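Coat protein (Sulfolobus turreted icosahedral virus, PDB 2BBD) forms the shell of the virion as its major capsid protein, with a fold that points to common ancestry with capsid proteins of eukaryotic and bacterial viruses. Local coordinates at residues Tyr68-Gly81 with Glu175-Glu187. Numbering follows the deposited sequence.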
loop_
_atom_site.group_PDB
_atom_site.type_symbol
_atom_site.label_atom_id
_atom_site.label_comp_id
_atom_site.label_asym_id
_atom_site.label_seq_id
_atom_site.Cartn_x
_atom_site.Cartn_y
_atom_site.Cartn_z
ATOM N N TYR A 68 -16.045 0.331 3.591
ATOM C CA TYR A 68 -17.365 -0.286 3.625
ATOM C C TYR A 68 -18.177 0.388 4.724
ATOM O O TYR A 68 -17.618 1.027 5.619
ATOM C CB TYR A 68 -17.267 -1.797 3.884
ATOM C CG TYR A 68 -16.628 -2.168 5.199
ATOM C CD1 TYR A 68 -15.247 -2.102 5.371
ATOM C CD2 TYR A 68 -17.410 -2.555 6.285
ATOM C CE1 TYR A 68 -14.660 -2.411 6.601
ATOM C CE2 TYR A 68 -16.839 -2.864 7.511
ATOM C CZ TYR A 68 -15.465 -2.787 7.667
ATOM O OH TYR A 68 -14.904 -3.054 8.893
ATOM N N GLU A 69 -19.497 0.263 4.632
ATOM C CA GLU A 69 -20.399 0.864 5.605
ATOM C C GLU A 69 -20.167 2.354 5.757
ATOM O O GLU A 69 -20.377 2.918 6.829
ATOM C CB GLU A 69 -20.260 0.172 6.955
ATOM C CG GLU A 69 -21.146 -1.042 7.075
ATOM C CD GLU A 69 -20.765 -1.915 8.246
ATOM O OE1 GLU A 69 -20.446 -1.357 9.320
ATOM O OE2 GLU A 69 -20.791 -3.157 8.091
ATOM N N GLY A 70 -19.714 2.974 4.674
ATOM C CA GLY A 70 -19.474 4.402 4.662
ATOM C C GLY A 70 -18.256 4.945 5.387
ATOM O O GLY A 70 -17.477 5.700 4.808
ATOM N N SER A 71 -18.070 4.558 6.642
ATOM C CA SER A 71 -16.964 5.097 7.430
ATOM C C SER A 71 -15.802 4.184 7.781
ATOM O O SER A 71 -14.841 4.641 8.387
ATOM C CB SER A 71 -17.515 5.671 8.731
ATOM O OG SER A 71 -18.130 4.650 9.504
ATOM N N LYS A 72 -15.869 2.911 7.417
ATOM C CA LYS A 72 -14.788 2.000 7.770
ATOM C C LYS A 72 -13.768 1.819 6.647
ATOM O O LYS A 72 -14.084 1.322 5.565
ATOM C CB LYS A 72 -15.383 0.665 8.213
ATOM C CG LYS A 72 -16.361 0.847 9.375
ATOM C CD LYS A 72 -17.096 -0.434 9.707
ATOM C CE LYS A 72 -17.982 -0.262 10.931
ATOM N NZ LYS A 72 -18.665 -1.541 11.297
ATOM N N THR A 73 -12.532 2.220 6.934
ATOM C CA THR A 73 -11.449 2.165 5.963
ATOM C C THR A 73 -10.499 0.981 6.079
ATOM O O THR A 73 -9.898 0.749 7.125
ATOM C CB THR A 73 -10.629 3.445 6.047
ATOM O OG1 THR A 73 -11.515 4.562 5.920
ATOM C CG2 THR A 73 -9.559 3.489 4.943
ATOM N N LEU A 74 -10.369 0.237 4.986
ATOM C CA LEU A 74 -9.474 -0.914 4.926
ATOM C C LEU A 74 -8.141 -0.473 4.310
ATOM O O LEU A 74 -7.075 -0.919 4.719
ATOM C CB LEU A 74 -10.094 -2.019 4.067
ATOM C CG LEU A 74 -11.432 -2.599 4.538
ATOM C CD1 LEU A 74 -11.908 -3.674 3.574
ATOM C CD2 LEU A 74 -11.261 -3.171 5.927
ATOM N N TYR A 75 -8.223 0.409 3.320
ATOM C CA TYR A 75 -7.048 0.935 2.636
ATOM C C TYR A 75 -7.212 2.410 2.322
ATOM O O TYR A 75 -8.292 2.866 1.940
ATOM C CB TYR A 75 -6.815 0.209 1.308
ATOM C CG TYR A 75 -6.120 -1.125 1.409
ATOM C CD1 TYR A 75 -4.790 -1.272 0.991
ATOM C CD2 TYR A 75 -6.790 -2.246 1.892
ATOM C CE1 TYR A 75 -4.150 -2.511 1.054
ATOM C CE2 TYR A 75 -6.162 -3.486 1.961
ATOM C CZ TYR A 75 -4.844 -3.611 1.539
ATOM O OH TYR A 75 -4.236 -4.840 1.595
ATOM N N SER A 76 -6.117 3.143 2.489
ATOM C CA SER A 76 -6.044 4.560 2.182
ATOM C C SER A 76 -4.569 4.736 1.812
ATOM O O SER A 76 -3.717 4.965 2.671
ATOM C CB SER A 76 -6.402 5.408 3.400
ATOM O OG SER A 76 -6.435 6.776 3.037
ATOM N N VAL A 77 -4.276 4.597 0.528
ATOM C CA VAL A 77 -2.909 4.686 0.031
ATOM C C VAL A 77 -2.861 5.353 -1.339
ATOM O O VAL A 77 -3.837 5.338 -2.093
ATOM C CB VAL A 77 -2.298 3.277 -0.127
ATOM C CG1 VAL A 77 -2.278 2.539 1.206
ATOM C CG2 VAL A 77 -3.117 2.484 -1.140
ATOM N N SER A 78 -1.703 5.916 -1.662
ATOM C CA SER A 78 -1.496 6.563 -2.947
ATOM C C SER A 78 -1.249 5.462 -3.978
ATOM O O SER A 78 -0.942 4.332 -3.616
ATOM C CB SER A 78 -0.278 7.485 -2.873
ATOM O OG SER A 78 0.893 6.761 -2.530
ATOM N N GLY A 79 -1.396 5.779 -5.258
ATOM C CA GLY A 79 -1.131 4.775 -6.274
ATOM C C GLY A 79 0.363 4.440 -6.238
ATOM O O GLY A 79 0.767 3.298 -6.485
ATOM N N THR A 80 1.169 5.447 -5.913
ATOM C CA THR A 80 2.623 5.301 -5.814
ATOM C C THR A 80 3.051 4.317 -4.720
ATOM O O THR A 80 3.774 3.360 -4.988
ATOM C CB THR A 80 3.299 6.662 -5.526
ATOM O OG1 THR A 80 3.197 7.503 -6.677
ATOM C CG2 THR A 80 4.767 6.460 -5.176
ATOM N N GLY A 81 2.592 4.561 -3.495
ATOM C CA GLY A 81 2.947 3.696 -2.382
ATOM C C GLY A 81 2.524 2.246 -2.532
ATOM O O GLY A 81 3.317 1.328 -2.272
ATOM N N GLU A 175 -21.843 -9.002 14.597
ATOM C CA GLU A 175 -21.628 -8.365 13.298
ATOM C C GLU A 175 -20.752 -9.158 12.327
ATOM O O GLU A 175 -21.090 -9.287 11.151
ATOM C CB GLU A 175 -21.042 -6.967 13.495
ATOM C CG GLU A 175 -21.963 -6.042 14.276
ATOM C CD GLU A 175 -21.482 -4.599 14.302
ATOM O OE1 GLU A 175 -22.118 -3.780 15.004
ATOM O OE2 GLU A 175 -20.479 -4.278 13.625
HETATM N N MSE A 176 -19.635 -9.692 12.809
HETATM C CA MSE A 176 -18.732 -10.457 11.951
HETATM C C MSE A 176 -18.216 -11.709 12.639
HETATM O O MSE A 176 -18.383 -11.881 13.844
HETATM C CB MSE A 176 -17.506 -9.622 11.569
HETATM C CG MSE A 176 -17.773 -8.244 11.015
HETATM SE SE MSE A 176 -16.046 -7.404 10.595
HETATM C CE MSE A 176 -16.592 -6.299 9.091
ATOM N N PRO A 177 -17.569 -12.604 11.872
ATOM C CA PRO A 177 -17.042 -13.822 12.487
ATOM C C PRO A 177 -16.036 -13.434 13.571
ATOM O O PRO A 177 -15.357 -12.405 13.463
ATOM C CB PRO A 177 -16.380 -14.543 11.314
ATOM C CG PRO A 177 -17.227 -14.133 10.154
ATOM C CD PRO A 177 -17.454 -12.659 10.404
ATOM N N LEU A 178 -15.954 -14.254 14.617
ATOM C CA LEU A 178 -15.035 -14.013 15.725
ATOM C C LEU A 178 -13.582 -13.973 15.255
ATOM O O LEU A 178 -12.818 -13.107 15.673
ATOM C CB LEU A 178 -15.190 -15.114 16.781
ATOM C CG LEU A 178 -14.338 -15.006 18.049
ATOM C CD1 LEU A 178 -14.850 -13.855 18.911
ATOM C CD2 LEU A 178 -14.412 -16.323 18.829
ATOM N N ALA A 179 -13.212 -14.917 14.390
ATOM C CA ALA A 179 -11.847 -15.019 13.873
ATOM C C ALA A 179 -11.542 -14.049 12.729
ATOM O O ALA A 179 -10.748 -14.360 11.836
ATOM C CB ALA A 179 -11.579 -16.454 13.409
ATOM N N THR A 180 -12.153 -12.873 12.761
ATOM C CA THR A 180 -11.941 -11.898 11.705
ATOM C C THR A 180 -10.698 -11.017 11.868
ATOM O O THR A 180 -10.471 -10.419 12.922
ATOM C CB THR A 180 -13.172 -10.969 11.555
ATOM O OG1 THR A 180 -14.281 -11.722 11.045
ATOM C CG2 THR A 180 -12.861 -9.807 10.598
ATOM N N VAL A 181 -9.905 -10.951 10.803
ATOM C CA VAL A 181 -8.721 -10.108 10.761
ATOM C C VAL A 181 -9.007 -9.045 9.698
ATOM O O VAL A 181 -9.172 -9.365 8.520
ATOM C CB VAL A 181 -7.450 -10.895 10.351
ATOM C CG1 VAL A 181 -6.258 -9.951 10.292
ATOM C CG2 VAL A 181 -7.180 -12.015 11.346
ATOM N N LEU A 182 -9.077 -7.790 10.122
ATOM C CA LEU A 182 -9.346 -6.676 9.215
ATOM C C LEU A 182 -8.086 -5.898 8.837
ATOM O O LEU A 182 -7.421 -5.325 9.698
ATOM C CB LEU A 182 -10.327 -5.692 9.857
ATOM C CG LEU A 182 -11.735 -6.183 10.191
ATOM C CD1 LEU A 182 -12.533 -5.048 10.822
ATOM C CD2 LEU A 182 -12.411 -6.680 8.923
ATOM N N PRO A 183 -7.742 -5.869 7.542
ATOM C CA PRO A 183 -6.549 -5.123 7.149
ATOM C C PRO A 183 -6.780 -3.630 7.374
ATOM O O PRO A 183 -7.905 -3.146 7.248
ATOM C CB PRO A 183 -6.390 -5.481 5.672
ATOM C CG PRO A 183 -7.809 -5.720 5.233
ATOM C CD PRO A 183 -8.363 -6.525 6.379
ATOM N N LYS A 184 -5.719 -2.924 7.756
ATOM C CA LYS A 184 -5.769 -1.481 7.982
ATOM C C LYS A 184 -4.478 -0.919 7.376
ATOM O O LYS A 184 -3.525 -0.590 8.081
ATOM C CB LYS A 184 -5.832 -1.171 9.475
ATOM C CG LYS A 184 -6.071 0.303 9.785
ATOM C CD LYS A 184 -5.985 0.561 11.277
ATOM C CE LYS A 184 -6.317 2.004 11.624
ATOM N NZ LYS A 184 -7.744 2.338 11.335
ATOM N N VAL A 185 -4.468 -0.833 6.050
ATOM C CA VAL A 185 -3.317 -0.358 5.288
ATOM C C VAL A 185 -3.461 1.125 4.977
ATOM O O VAL A 185 -4.193 1.516 4.072
ATOM C CB VAL A 185 -3.201 -1.175 3.993
ATOM C CG1 VAL A 185 -1.968 -0.766 3.208
ATOM C CG2 VAL A 185 -3.161 -2.666 4.343
ATOM N N ILE A 186 -2.742 1.946 5.734
ATOM C CA ILE A 186 -2.832 3.389 5.588
ATOM C C ILE A 186 -1.493 4.057 5.292
ATOM O O ILE A 186 -0.467 3.707 5.881
ATOM C CB ILE A 186 -3.391 4.028 6.879
ATOM C CG1 ILE A 186 -4.644 3.279 7.351
ATOM C CG2 ILE A 186 -3.685 5.494 6.638
ATOM C CD1 ILE A 186 -5.838 3.373 6.402
ATOM N N GLU A 187 -1.510 5.031 4.385
ATOM C CA GLU A 187 -0.292 5.752 4.056
ATOM C C GLU A 187 -0.330 7.104 4.757
ATOM O O GLU A 187 -1.297 7.856 4.625
ATOM C CB GLU A 187 -0.154 5.951 2.541
ATOM C CG GLU A 187 1.251 6.361 2.138
ATOM C CD GLU A 187 1.428 6.508 0.640
ATOM O OE1 GLU A 187 2.518 6.173 0.140
ATOM O OE2 GLU A 187 0.494 6.967 -0.039
HETATM O O HOH W 1 -9.604 -1.240 8.771
HETATM O O HOH W 2 -8.879 2.741 8.863
#
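Glu187 OE2 is gripped twice by Ser78: the hydroxyl OG donates to its syn lone pair at 2.5 Å, and the backbone N reaches it from above the carboxylate plane at 2.9 Å. An extended chain, with CG anti to the backbone N (chi1 -165°), carries the carboxylate to the start of helix 79-89. There Ser78 is the N-cap, its OG also accepting from Gly81 N at 2.9 Å. The other oxygen, OE1, is hydrogen-bonded to Tyr217 OH. Leading up to this cluster, strands 75-78 and 182-187 pair in parallel. Val185 N donates to Leu74 O, Ser76 N to Val185 O (3.0 Å) and Glu187 N to Ser76 O (2.8 Å). On one face of the sheet, Val185 sets CB over the Tyr75 ring, toward its CD1-CE1 side, in a CH-pi contact 3.6 Å from the centroid. Tyr75 OH is hydrogen-bonded to Asp119 O in strand 108-123. On the other face, Ile186 CD1 rests 3.7 Å from Ser76 CB. Just before Leu74, where the chain turns a corner, a water donates to both Thr73 O and Pro183 O. The parallel pair is the seam between the two jelly rolls of the double jelly-roll capsid fold, strand 72-78 belonging to the first and strand 182-193 to the second. With OE2 accepting from both Ser78 N and Ser78 OG, Glu187 is probably ionised, and it ties the second jelly roll to the helix that leaves the first.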